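Polyprenyl synthetase (PDB 6KD7) probably acts as a magnesium-dependent prenyltransferase, a geranylgeranyl pyrophosphate synthase that builds longer isoprenoid diphosphates from shorter ones. Local coordinates at residues V19-T22 with L27-P30; Y211-G216 with F221-G226; A248-E253 with K275-Q280. All coordinates share one frame; numbering follows the deposited sequence.

Interaction 1: residues V19-T22 with L27-P30; sequences VTAT and LYDP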
ATOM      1  N   VAL A  19      38.538  -7.310  14.485  1.00 38.30           N
ATOM      2  CA  VAL A  19      37.055  -7.167  14.558  1.00 34.94           C
ATOM      3  C   VAL A  19      36.524  -8.586  14.700  1.00 31.35           C
ATOM      4  O   VAL A  19      36.296  -9.218  13.685  1.00 32.32           O
ATOM      5  CB  VAL A  19      36.469  -6.471  13.319  1.00 34.99           C
ATOM      6  CG1 VAL A  19      34.954  -6.415  13.371  1.00 38.27           C
ATOM      7  CG2 VAL A  19      37.053  -5.088  13.131  1.00 36.92           C
ATOM      8  N   THR A  20      36.339  -9.029  15.938  1.00 29.91           N
ATOM      9  CA  THR A  20      36.008 -10.446  16.214  1.00 36.03           C
ATOM     10  C   THR A  20      34.655 -10.651  16.901  1.00 34.55           C
ATOM     11  O   THR A  20      34.321 -11.808  17.124  1.00 39.44           O
ATOM     12  CB  THR A  20      37.144 -11.051  17.040  1.00 42.27           C
ATOM     13  OG1 THR A  20      37.274 -10.257  18.217  1.00 37.52           O
ATOM     14  CG2 THR A  20      38.456 -11.042  16.293  1.00 41.63           C
ATOM     15  N   ALA A  21      33.904  -9.598  17.211  1.00 31.16           N
ATOM     16  CA  ALA A  21      32.617  -9.836  17.900  1.00 29.94           C
ATOM     17  C   ALA A  21      31.723 -10.681  16.990  1.00 31.37           C
ATOM     18  O   ALA A  21      31.638 -10.353  15.821  1.00 32.94           O
ATOM     19  CB  ALA A  21      31.969  -8.517  18.211  1.00 30.60           C
ATOM     20  N   THR A  22      31.126 -11.749  17.513  1.00 29.18           N
ATOM     21  CA  THR A  22      30.235 -12.579  16.667  1.00 34.67           C
ATOM     22  C   THR A  22      28.841 -12.758  17.279  1.00 34.64           C
ATOM     23  O   THR A  22      27.921 -13.022  16.525  1.00 31.30           O
ATOM     24  CB  THR A  22      30.877 -13.930  16.347  1.00 36.04           C
ATOM     25  OG1 THR A  22      31.001 -14.620  17.583  1.00 36.73           O
ATOM     26  CG2 THR A  22      32.233 -13.789  15.702  1.00 37.68           C
ATOM     27  N   LEU A  27      23.192  -8.851  15.539  1.00 25.77           N
ATOM     28  CA  LEU A  27      23.877  -7.548  15.606  1.00 25.73           C
ATOM     29  C   LEU A  27      25.163  -7.561  14.757  1.00 23.14           C
ATOM     30  O   LEU A  27      25.429  -6.556  14.057  1.00 26.51           O
ATOM     31  CB  LEU A  27      24.190  -7.273  17.072  1.00 24.56           C
ATOM     32  CG  LEU A  27      24.795  -5.902  17.290  1.00 26.29           C
ATOM     33  CD1 LEU A  27      23.772  -4.822  16.932  1.00 25.01           C
ATOM     34  CD2 LEU A  27      25.279  -5.746  18.731  1.00 27.61           C
ATOM     35  N   TYR A  28      26.004  -8.595  14.880  1.00 23.95           N
ATOM     36  CA  TYR A  28      27.411  -8.536  14.382  1.00 24.90           C
ATOM     37  C   TYR A  28      27.547  -9.168  12.987  1.00 24.87           C
ATOM     38  O   TYR A  28      28.442  -8.709  12.250  1.00 26.20           O
ATOM     39  CB  TYR A  28      28.379  -9.150  15.397  1.00 26.82           C
ATOM     40  CG  TYR A  28      28.504  -8.359  16.678  1.00 27.01           C
ATOM     41  CD1 TYR A  28      29.070  -7.089  16.686  1.00 26.37           C
ATOM     42  CD2 TYR A  28      28.091  -8.882  17.892  1.00 27.84           C
ATOM     43  CE1 TYR A  28      29.230  -6.364  17.858  1.00 27.31           C
ATOM     44  CE2 TYR A  28      28.232  -8.156  19.072  1.00 27.43           C
ATOM     45  CZ  TYR A  28      28.832  -6.914  19.058  1.00 27.38           C
ATOM     46  OH  TYR A  28      28.933  -6.209  20.216  1.00 30.54           O
ATOM     47  N   ASP A  29      26.668 -10.084  12.572  1.00 26.36           N
ATOM     48  CA  ASP A  29      26.775 -10.681  11.201  1.00 28.59           C
ATOM     49  C   ASP A  29      26.835  -9.585  10.141  1.00 25.88           C
ATOM     50  O   ASP A  29      27.713  -9.598   9.289  1.00 24.64           O
ATOM     51  CB  ASP A  29      25.598 -11.577  10.823  1.00 30.24           C
ATOM     52  CG  ASP A  29      25.622 -12.953  11.440  1.00 33.04           C
ATOM     53  OD1 ASP A  29      26.654 -13.310  12.090  1.00 30.63           O
ATOM     54  OD2 ASP A  29      24.587 -13.651  11.271  1.00 35.02           O
ATOM     55  N   PRO A  30      25.980  -8.535  10.203  1.00 24.46           N
ATOM     56  CA  PRO A  30      26.049  -7.465   9.234  1.00 23.49           C
ATOM     57  C   PRO A  30      27.335  -6.648   9.312  1.00 24.31           C
ATOM     58  O   PRO A  30      27.688  -6.022   8.320  1.00 23.40           O
ATOM     59  CB  PRO A  30      24.805  -6.602   9.510  1.00 23.24           C
ATOM     60  CG  PRO A  30      23.939  -7.429  10.390  1.00 24.18           C
ATOM     61  CD  PRO A  30      24.905  -8.304  11.176  1.00 25.71           C
TER
HETATM   62  O   HOH W   1      28.764 -12.412  13.751  1.00 35.98           O

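Interaction 2: residues Y211-G216 with F221-G226; sequences YLDAFG and FGKEVG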
ATOM      1  N   TYR A 211      31.780  14.335 -11.642  1.00 34.87           N
ATOM      2  CA  TYR A 211      32.057  14.368 -13.091  1.00 33.06           C
ATOM      3  C   TYR A 211      31.750  13.001 -13.696  1.00 31.38           C
ATOM      4  O   TYR A 211      31.095  12.914 -14.757  1.00 35.03           O
ATOM      5  CB  TYR A 211      33.509  14.772 -13.375  1.00 38.74           C
ATOM      6  CG  TYR A 211      33.822  14.802 -14.848  1.00 35.27           C
ATOM      7  CD1 TYR A 211      34.232  13.659 -15.509  1.00 37.44           C
ATOM      8  CD2 TYR A 211      33.595  15.950 -15.580  1.00 39.63           C
ATOM      9  CE1 TYR A 211      34.463  13.677 -16.869  1.00 40.57           C
ATOM     10  CE2 TYR A 211      33.823  15.991 -16.942  1.00 40.45           C
ATOM     11  CZ  TYR A 211      34.261  14.847 -17.577  1.00 40.40           C
ATOM     12  OH  TYR A 211      34.470  14.903 -18.913  1.00 50.05           O
ATOM     13  N   LEU A 212      32.237  11.956 -13.055  1.00 30.01           N
ATOM     14  CA  LEU A 212      32.180  10.575 -13.574  1.00 33.97           C
ATOM     15  C   LEU A 212      30.755  10.037 -13.422  1.00 34.08           C
ATOM     16  O   LEU A 212      30.414   9.094 -14.138  1.00 33.94           O
ATOM     17  CB  LEU A 212      33.204   9.683 -12.854  1.00 34.27           C
ATOM     18  CG  LEU A 212      34.684   9.945 -13.199  1.00 38.02           C
ATOM     19  CD1 LEU A 212      35.598   9.022 -12.404  1.00 34.53           C
ATOM     20  CD2 LEU A 212      34.974   9.792 -14.696  1.00 37.47           C
ATOM     21  N   ASP A 213      29.963  10.569 -12.502  1.00 33.80           N
ATOM     22  CA  ASP A 213      28.553  10.120 -12.367  1.00 35.37           C
ATOM     23  C   ASP A 213      27.847  10.351 -13.722  1.00 32.17           C
ATOM     24  O   ASP A 213      27.156   9.475 -14.135  1.00 31.44           O
ATOM     25  CB  ASP A 213      27.836  10.839 -11.223  1.00 36.26           C
ATOM     26  CG  ASP A 213      26.459  10.268 -10.941  1.00 36.37           C
ATOM     27  OD1 ASP A 213      25.492  10.683 -11.608  1.00 35.39           O
ATOM     28  OD2 ASP A 213      26.400   9.347 -10.160  1.00 34.07           O
ATOM     29  N   ALA A 214      28.062  11.489 -14.367  1.00 30.08           N
ATOM     30  CA  ALA A 214      27.501  11.833 -15.687  1.00 35.96           C
ATOM     31  C   ALA A 214      28.313  11.189 -16.818  1.00 42.83           C
ATOM     32  O   ALA A 214      27.690  10.607 -17.716  1.00 42.36           O
ATOM     33  CB  ALA A 214      27.483  13.321 -15.852  1.00 34.71           C
ATOM     34  N   PHE A 215      29.647  11.288 -16.781  1.00 37.97           N
ATOM     35  CA  PHE A 215      30.503  11.050 -17.966  1.00 35.77           C
ATOM     36  C   PHE A 215      31.347   9.803 -17.828  1.00 38.03           C
ATOM     37  O   PHE A 215      32.139   9.581 -18.710  1.00 37.84           O
ATOM     38  CB  PHE A 215      31.425  12.229 -18.210  1.00 34.71           C
ATOM     39  CG  PHE A 215      30.651  13.426 -18.652  1.00 36.19           C
ATOM     40  CD1 PHE A 215      29.967  13.397 -19.862  1.00 39.71           C
ATOM     41  CD2 PHE A 215      30.535  14.532 -17.835  1.00 37.86           C
ATOM     42  CE1 PHE A 215      29.201  14.481 -20.249  1.00 37.39           C
ATOM     43  CE2 PHE A 215      29.793  15.629 -18.237  1.00 39.06           C
ATOM     44  CZ  PHE A 215      29.131  15.601 -19.446  1.00 43.09           C
ATOM     45  N   GLY A 216      31.185   9.069 -16.733  1.00 42.43           N
ATOM     46  CA  GLY A 216      31.987   7.871 -16.440  1.00 41.41           C
ATOM     47  C   GLY A 216      31.624   6.679 -17.298  1.00 47.29           C
ATOM     48  O   GLY A 216      30.572   6.705 -17.924  1.00 49.46           O
ATOM     49  N   PHE A 221      27.264  -3.519 -12.465  1.00 72.06           N
ATOM     50  CA  PHE A 221      27.152  -3.677 -10.996  1.00 57.17           C
ATOM     51  C   PHE A 221      27.884  -2.531 -10.306  1.00 64.03           C
ATOM     52  O   PHE A 221      28.045  -2.559  -9.087  1.00 73.79           O
ATOM     53  CB  PHE A 221      27.470  -5.113 -10.590  1.00 49.01           C
ATOM     54  CG  PHE A 221      26.270  -6.002 -10.769  1.00 47.50           C
ATOM     55  CD1 PHE A 221      25.989  -6.577 -11.992  1.00 42.88           C
ATOM     56  CD2 PHE A 221      25.374  -6.192  -9.733  1.00 42.71           C
ATOM     57  CE1 PHE A 221      24.861  -7.355 -12.161  1.00 38.68           C
ATOM     58  CE2 PHE A 221      24.250  -6.975  -9.905  1.00 35.63           C
ATOM     59  CZ  PHE A 221      23.993  -7.546 -11.120  1.00 38.17           C
ATOM     60  N   GLY A 222      28.298  -1.556 -11.113  1.00 65.16           N
ATOM     61  CA  GLY A 222      28.966  -0.322 -10.669  1.00 58.85           C
ATOM     62  C   GLY A 222      27.987   0.822 -10.547  1.00 53.60           C
ATOM     63  O   GLY A 222      26.793   0.598 -10.696  1.00 53.01           O
ATOM     64  N   LYS A 223      28.500   2.030 -10.327  1.00 52.12           N
ATOM     65  CA  LYS A 223      27.617   3.214 -10.173  1.00 73.35           C
ATOM     66  C   LYS A 223      26.859   3.496 -11.473  1.00 74.28           C
ATOM     67  O   LYS A 223      27.493   3.593 -12.527  1.00 80.56           O
ATOM     68  CB  LYS A 223      28.409   4.438  -9.715  1.00 76.22           C
ATOM     69  CG  LYS A 223      28.027   4.947  -8.335  1.00 83.37           C
ATOM     70  CD  LYS A 223      28.664   6.265  -7.997  1.00 90.66           C
ATOM     71  CE  LYS A 223      28.753   7.193  -9.186  1.00 87.55           C
ATOM     72  NZ  LYS A 223      28.949   8.593  -8.749  1.00 89.86           N
ATOM     73  N   GLU A 224      25.554   3.714 -11.360  1.00 61.74           N
ATOM     74  CA  GLU A 224      24.704   3.985 -12.533  1.00 47.59           C
ATOM     75  C   GLU A 224      25.237   5.233 -13.224  1.00 41.00           C
ATOM     76  O   GLU A 224      25.560   6.180 -12.544  1.00 48.16           O
ATOM     77  CB  GLU A 224      23.284   4.215 -12.016  1.00 44.63           C
ATOM     78  CG  GLU A 224      22.460   5.198 -12.816  1.00 42.95           C
ATOM     79  CD  GLU A 224      21.120   5.570 -12.206  1.00 41.96           C
ATOM     80  OE1 GLU A 224      20.946   5.386 -11.007  1.00 37.99           O
ATOM     81  OE2 GLU A 224      20.274   6.051 -12.943  1.00 37.13           O
ATOM     82  N   VAL A 225      25.332   5.225 -14.542  1.00 38.23           N
ATOM     83  CA  VAL A 225      25.750   6.483 -15.206  1.00 41.42           C
ATOM     84  C   VAL A 225      24.510   7.378 -15.240  1.00 42.49           C
ATOM     85  O   VAL A 225      23.454   6.889 -15.596  1.00 40.98           O
ATOM     86  CB  VAL A 225      26.318   6.223 -16.609  1.00 41.97           C
ATOM     87  CG1 VAL A 225      26.701   7.511 -17.300  1.00 46.53           C
ATOM     88  CG2 VAL A 225      27.506   5.291 -16.548  1.00 47.04           C
ATOM     89  N   GLY A 226      24.654   8.638 -14.861  1.00 38.27           N
ATOM     90  CA  GLY A 226      23.533   9.599 -14.846  1.00 42.74           C
ATOM     91  C   GLY A 226      22.592   9.482 -13.648  1.00 37.69           C
ATOM     92  O   GLY A 226      21.509  10.057 -13.737  1.00 42.21           O
TER

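Interaction 3: residues A248-E253 with K275-Q280; sequences ATELKE and KVFFEQ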
ATOM      1  N   ALA A 248      20.378  27.548 -19.098  1.00 45.36           N
ATOM      2  CA  ALA A 248      19.913  27.505 -17.692  1.00 44.83           C
ATOM      3  C   ALA A 248      18.436  27.113 -17.624  1.00 47.06           C
ATOM      4  O   ALA A 248      18.093  26.222 -16.846  1.00 47.02           O
ATOM      5  CB  ALA A 248      20.132  28.836 -17.015  1.00 43.57           C
ATOM      6  N   THR A 249      17.582  27.771 -18.400  1.00 48.52           N
ATOM      7  CA  THR A 249      16.116  27.554 -18.337  1.00 45.21           C
ATOM      8  C   THR A 249      15.795  26.106 -18.699  1.00 43.60           C
ATOM      9  O   THR A 249      15.066  25.473 -17.934  1.00 42.06           O
ATOM     10  CB  THR A 249      15.328  28.524 -19.215  1.00 47.81           C
ATOM     11  OG1 THR A 249      15.294  29.744 -18.488  1.00 54.54           O
ATOM     12  CG2 THR A 249      13.896  28.095 -19.436  1.00 51.96           C
ATOM     13  N   GLU A 250      16.325  25.548 -19.802  0.50 40.46           N
ATOM     14  CA  GLU A 250      15.960  24.152 -20.193  0.50 42.67           C
ATOM     15  C   GLU A 250      16.717  23.126 -19.323  0.50 41.82           C
ATOM     16  O   GLU A 250      16.247  21.961 -19.274  0.50 36.32           O
ATOM     17  CB  GLU A 250      16.109  23.840 -21.697  0.50 44.47           C
ATOM     18  CG  GLU A 250      15.299  22.599 -22.131  0.50 44.83           C
ATOM     19  CD  GLU A 250      15.516  22.113 -23.556  0.50 45.12           C
ATOM     20  OE1 GLU A 250      15.743  20.875 -23.769  0.50 33.86           O
ATOM     21  OE2 GLU A 250      15.493  22.987 -24.447  0.50 46.82           O
ATOM     22  N   LEU A 251      17.820  23.496 -18.652  1.00 41.83           N
ATOM     23  CA  LEU A 251      18.406  22.600 -17.612  1.00 44.76           C
ATOM     24  C   LEU A 251      17.483  22.562 -16.394  1.00 34.50           C
ATOM     25  O   LEU A 251      17.180  21.480 -15.941  1.00 29.39           O
ATOM     26  CB  LEU A 251      19.812  23.031 -17.201  1.00 46.14           C
ATOM     27  CG  LEU A 251      20.928  22.339 -17.966  1.00 49.71           C
ATOM     28  CD1 LEU A 251      22.257  22.967 -17.611  1.00 55.80           C
ATOM     29  CD2 LEU A 251      20.936  20.850 -17.699  1.00 44.59           C
ATOM     30  N   LYS A 252      17.029  23.710 -15.927  1.00 35.08           N
ATOM     31  CA  LYS A 252      16.111  23.755 -14.767  1.00 38.44           C
ATOM     32  C   LYS A 252      14.826  22.987 -15.091  1.00 38.73           C
ATOM     33  O   LYS A 252      14.296  22.348 -14.168  1.00 37.53           O
ATOM     34  CB  LYS A 252      15.863  25.190 -14.339  1.00 38.80           C
ATOM     35  CG  LYS A 252      17.116  25.881 -13.831  1.00 47.23           C
ATOM     36  CD  LYS A 252      16.876  27.273 -13.341  1.00 50.45           C
ATOM     37  CE  LYS A 252      18.163  28.052 -13.225  1.00 57.77           C
ATOM     38  NZ  LYS A 252      17.930  29.303 -12.472  1.00 68.62           N
ATOM     39  N   GLU A 253      14.411  22.942 -16.355  1.00 39.01           N
ATOM     40  CA  GLU A 253      13.138  22.273 -16.720  1.00 42.01           C
ATOM     41  C   GLU A 253      13.396  20.780 -16.720  1.00 37.21           C
ATOM     42  O   GLU A 253      12.559  20.041 -16.162  1.00 34.10           O
ATOM     43  CB  GLU A 253      12.554  22.842 -18.016  1.00 50.43           C
ATOM     44  CG  GLU A 253      11.730  24.113 -17.773  1.00 53.03           C
ATOM     45  CD  GLU A 253      11.480  24.957 -19.017  1.00 63.92           C
ATOM     46  OE1 GLU A 253      10.883  26.062 -18.885  1.00 64.62           O
ATOM     47  OE2 GLU A 253      11.886  24.509 -20.123  1.00 57.19           O
ATOM     48  N   LYS A 275      23.505  15.610 -20.316  1.00 34.83           N
ATOM     49  CA  LYS A 275      24.969  15.435 -20.584  1.00 37.57           C
ATOM     50  C   LYS A 275      25.388  16.424 -21.676  1.00 40.76           C
ATOM     51  O   LYS A 275      26.356  17.212 -21.445  1.00 40.80           O
ATOM     52  CB  LYS A 275      25.307  13.980 -20.889  1.00 37.03           C
ATOM     53  CG  LYS A 275      25.354  13.118 -19.634  1.00 38.08           C
ATOM     54  CD  LYS A 275      25.358  11.636 -19.882  1.00 41.69           C
ATOM     55  CE  LYS A 275      26.560  11.216 -20.696  1.00 50.97           C
ATOM     56  NZ  LYS A 275      26.863   9.794 -20.444  1.00 56.99           N
ATOM     57  N   VAL A 276      24.606  16.535 -22.753  1.00 40.40           N
ATOM     58  CA  VAL A 276      24.988  17.463 -23.856  1.00 38.62           C
ATOM     59  C   VAL A 276      24.960  18.894 -23.336  1.00 39.72           C
ATOM     60  O   VAL A 276      25.897  19.651 -23.683  1.00 43.75           O
ATOM     61  CB  VAL A 276      24.108  17.267 -25.106  1.00 41.06           C
ATOM     62  CG1 VAL A 276      24.384  18.357 -26.132  1.00 41.58           C
ATOM     63  CG2 VAL A 276      24.295  15.865 -25.693  1.00 37.72           C
ATOM     64  N   PHE A 277      23.967  19.279 -22.541  1.00 37.27           N
ATOM     65  CA  PHE A 277      23.928  20.652 -21.963  1.00 47.17           C
ATOM     66  C   PHE A 277      25.142  20.892 -21.056  1.00 44.80           C
ATOM     67  O   PHE A 277      25.687  22.000 -21.012  1.00 46.98           O
ATOM     68  CB  PHE A 277      22.645  20.907 -21.169  1.00 54.49           C
ATOM     69  CG  PHE A 277      21.458  21.235 -22.035  1.00 66.02           C
ATOM     70  CD1 PHE A 277      21.512  22.294 -22.931  1.00 79.23           C
ATOM     71  CD2 PHE A 277      20.301  20.471 -21.981  1.00 72.15           C
ATOM     72  CE1 PHE A 277      20.428  22.577 -23.746  1.00 76.48           C
ATOM     73  CE2 PHE A 277      19.214  20.765 -22.793  1.00 70.95           C
ATOM     74  CZ  PHE A 277      19.280  21.817 -23.665  1.00 72.24           C
ATOM     75  N   PHE A 278      25.552  19.874 -20.315  1.00 41.76           N
ATOM     76  CA  PHE A 278      26.725  19.976 -19.412  1.00 46.73           C
ATOM     77  C   PHE A 278      27.954  20.364 -20.260  1.00 43.22           C
ATOM     78  O   PHE A 278      28.592  21.339 -19.854  1.00 38.16           O
ATOM     79  CB  PHE A 278      26.920  18.692 -18.602  1.00 37.25           C
ATOM     80  CG  PHE A 278      25.957  18.481 -17.459  1.00 35.44           C
ATOM     81  CD1 PHE A 278      25.194  19.513 -16.950  1.00 37.42           C
ATOM     82  CD2 PHE A 278      25.891  17.244 -16.834  1.00 34.20           C
ATOM     83  CE1 PHE A 278      24.345  19.302 -15.876  1.00 39.02           C
ATOM     84  CE2 PHE A 278      25.065  17.036 -15.747  1.00 30.67           C
ATOM     85  CZ  PHE A 278      24.289  18.069 -15.273  1.00 33.92           C
ATOM     86  N   GLU A 279      28.216  19.673 -21.386  1.00 44.44           N
ATOM     87  CA  GLU A 279      29.350  19.975 -22.316  1.00 45.88           C
ATOM     88  C   GLU A 279      29.137  21.386 -22.859  1.00 45.91           C
ATOM     89  O   GLU A 279      29.923  22.302 -22.489  1.00 46.51           O
ATOM     90  CB  GLU A 279      29.503  18.958 -23.451  1.00 50.38           C
ATOM     91  CG  GLU A 279      29.025  17.586 -23.060  1.00 60.95           C
ATOM     92  CD  GLU A 279      29.403  16.415 -23.942  1.00 73.88           C
ATOM     93  OE1 GLU A 279      30.602  16.127 -24.021  1.00 86.74           O
ATOM     94  OE2 GLU A 279      28.479  15.751 -24.486  1.00 87.82           O
ATOM     95  N   GLN A 280      28.059  21.594 -23.615  1.00 45.18           N
ATOM     96  CA  GLN A 280      27.872  22.842 -24.388  1.00 46.61           C
ATOM     97  C   GLN A 280      27.849  24.038 -23.440  1.00 45.11           C
ATOM     98  O   GLN A 280      28.310  25.070 -23.846  1.00 54.24           O
ATOM     99  CB  GLN A 280      26.616  22.790 -25.258  1.00 54.63           C
ATOM    100  CG  GLN A 280      26.693  21.751 -26.371  1.00 60.89           C
ATOM    101  CD  GLN A 280      25.431  21.738 -27.204  1.00 67.90           C
ATOM    102  OE1 GLN A 280      24.416  22.336 -26.841  1.00 64.04           O
ATOM    103  NE2 GLN A 280      25.483  21.046 -28.332  1.00 67.80           N
TER

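Interaction 1: residues V19-T22 with L27-P30
A chi1 of -67° places CG of Tyr28 opposite its own carbonyl carbon and carries the ring from helix 25-35 towards the loop residue Ala21, while chi2 (-66°) turns one face to that residue's methyl group. Ala21 CB sits almost squarely above the ring, 3.4 Å from the Tyr28 centroid and only 10° off the ring normal, a CH-pi contact in which the methyl lies within 3.9 Å of all six ring carbons. Nearer the backbone, the Ala21 carbonyl O lies 3.5 Å from Tyr28 CB. The opposite face of the ring is covered by Leu27 CD2, offset towards the rim, which leaves the ring packed between a loop methyl and a neighbour on its own helix. A water joins the two segments, donating to Thr22 O (3.0 Å) and to Asp29 OD1 (2.8 Å). Outside the two segments, the Tyr28 hydroxyl is hydrogen-bonded to Glu142 of the second subunit, and Met113 of helix 100-116 packs against the Tyr28 side chain. A leucine in place of Tyr28 would probably leave Glu142 of that subunit without its phenol partner and the Ala21 methyl without a flat surface to rest on. The arrangement is a short loop joining helices 4-18 and 25-35, packed back onto the second helix, at the start of the largely helical prenyltransferase fold, with its tyrosine reaching into the subunit interface.

Interaction 2: residues Y211-G216 with F221-G226
Asp213 meets the 221-226 loop through both its backbone and its carboxylate. Its carbonyl O accepts Gly226 N at 2.7 Å in a nearly straight bond (178° at the hydrogen); Val225 CA adds a CA-H...O contact to the same oxygen at 3.5 Å. With CG anti to the backbone N (chi1 -172°), the carboxylate projects across the path of Lys223, whose NZ reaches Asp213 OD2 on its anti lone pair at 3.0 Å, although the lysine is poorly ordered. Val225 straddles the helix end: CG1 lies 3.3 Å from Ala214 O and CG2 3.6 Å from Gly216 O. Asp213 closes the sequence DDYLD, which matches the second aspartate-rich DDxxD motif of trans-prenyltransferases, and the Lys223 side chain lies about 6 Å from a bound magnesium ion and about 7 Å from pyrophosphate. Further out, Lys223 NZ also pairs with Asp209, the first aspartate of the motif, while Asp213 OD1 accepts Asp228 N in the first turn of helix 227-230, for which Gly226 is the N-cap. Glu224 is held by salt bridges to Lys271 and Arg230, and Lys275 NZ donates to Ala214 O.

Interaction 3: residues A248-E253 with K275-Q280
Apolar packing carries most of this contact, and Leu251 is at its centre. Its CD2 lies 3.9 Å from Phe277 CB, with CG at the same distance, and also reaches Phe278 CE1 at 4.2 Å. The Leu251 and Phe277 side chains run alongside each other but point opposite ways, and the leucine meets the base of Phe277 rather than the far end of its ring. Both phenylalanines have CG anti to their carbonyl carbons, yet being consecutive on the helix they diverge: Phe277 turns towards helix 248-254, whereas Phe278 touches it mainly through CE1. The two helix segments run nearly antiparallel, at 151° between their directions, and their axes come no closer than 10.8 Å, a separation bridged by these bulky side chains. They belong to helices 248-254 and 264-281, an antiparallel helix pair within the all-alpha terpenoid synthase fold, on its periphery and away from the metal site.

The second kind of interaction sets a carboxylate against an aromatic rim. Glu250, extended beyond CG and with chi1 at -161°, comes in roughly perpendicular to the Phe277 side chain; OE1 lies in the ring plane at its edge, 3.6 Å from CE2, with the two flat groups turned 79° apart. Such an approach probably suits the slightly positive rim hydrogens, but it holds for one of two deposited conformers and is accordingly tentative. In this conformer OE1 also accepts a hydrogen bond from Trp254 NE1, one turn further along the helix.

Around the contact, Leu237 of helix 236-241 and Phe215 of helix 188-215 pack on Phe278, Ser241 touches both Leu251 and Phe278, and Cys247 lies against Phe277.

All three contacts are partly buried. Interaction 2 lies nearest the chain's centre, about 16 Å from it (centre to centre), beside the metal and pyrophosphate, and it is the polar one, built on charged and backbone groups. Interactions 1 and 3 are peripheral, on opposite sides of that centre with centres about 47 Å apart, and both rest chiefly on apolar contacts: a methyl over a ring in one, leucine against two phenylalanines in the other. Helix 264-281 supplies one side of interaction 3 and also packs against interaction 2, where Val225 CG1 lies 3.9 Å from Lys275 NZ. Interaction 1 touches neither of them, and its tyrosine is hydrogen-bonded to the second subunit.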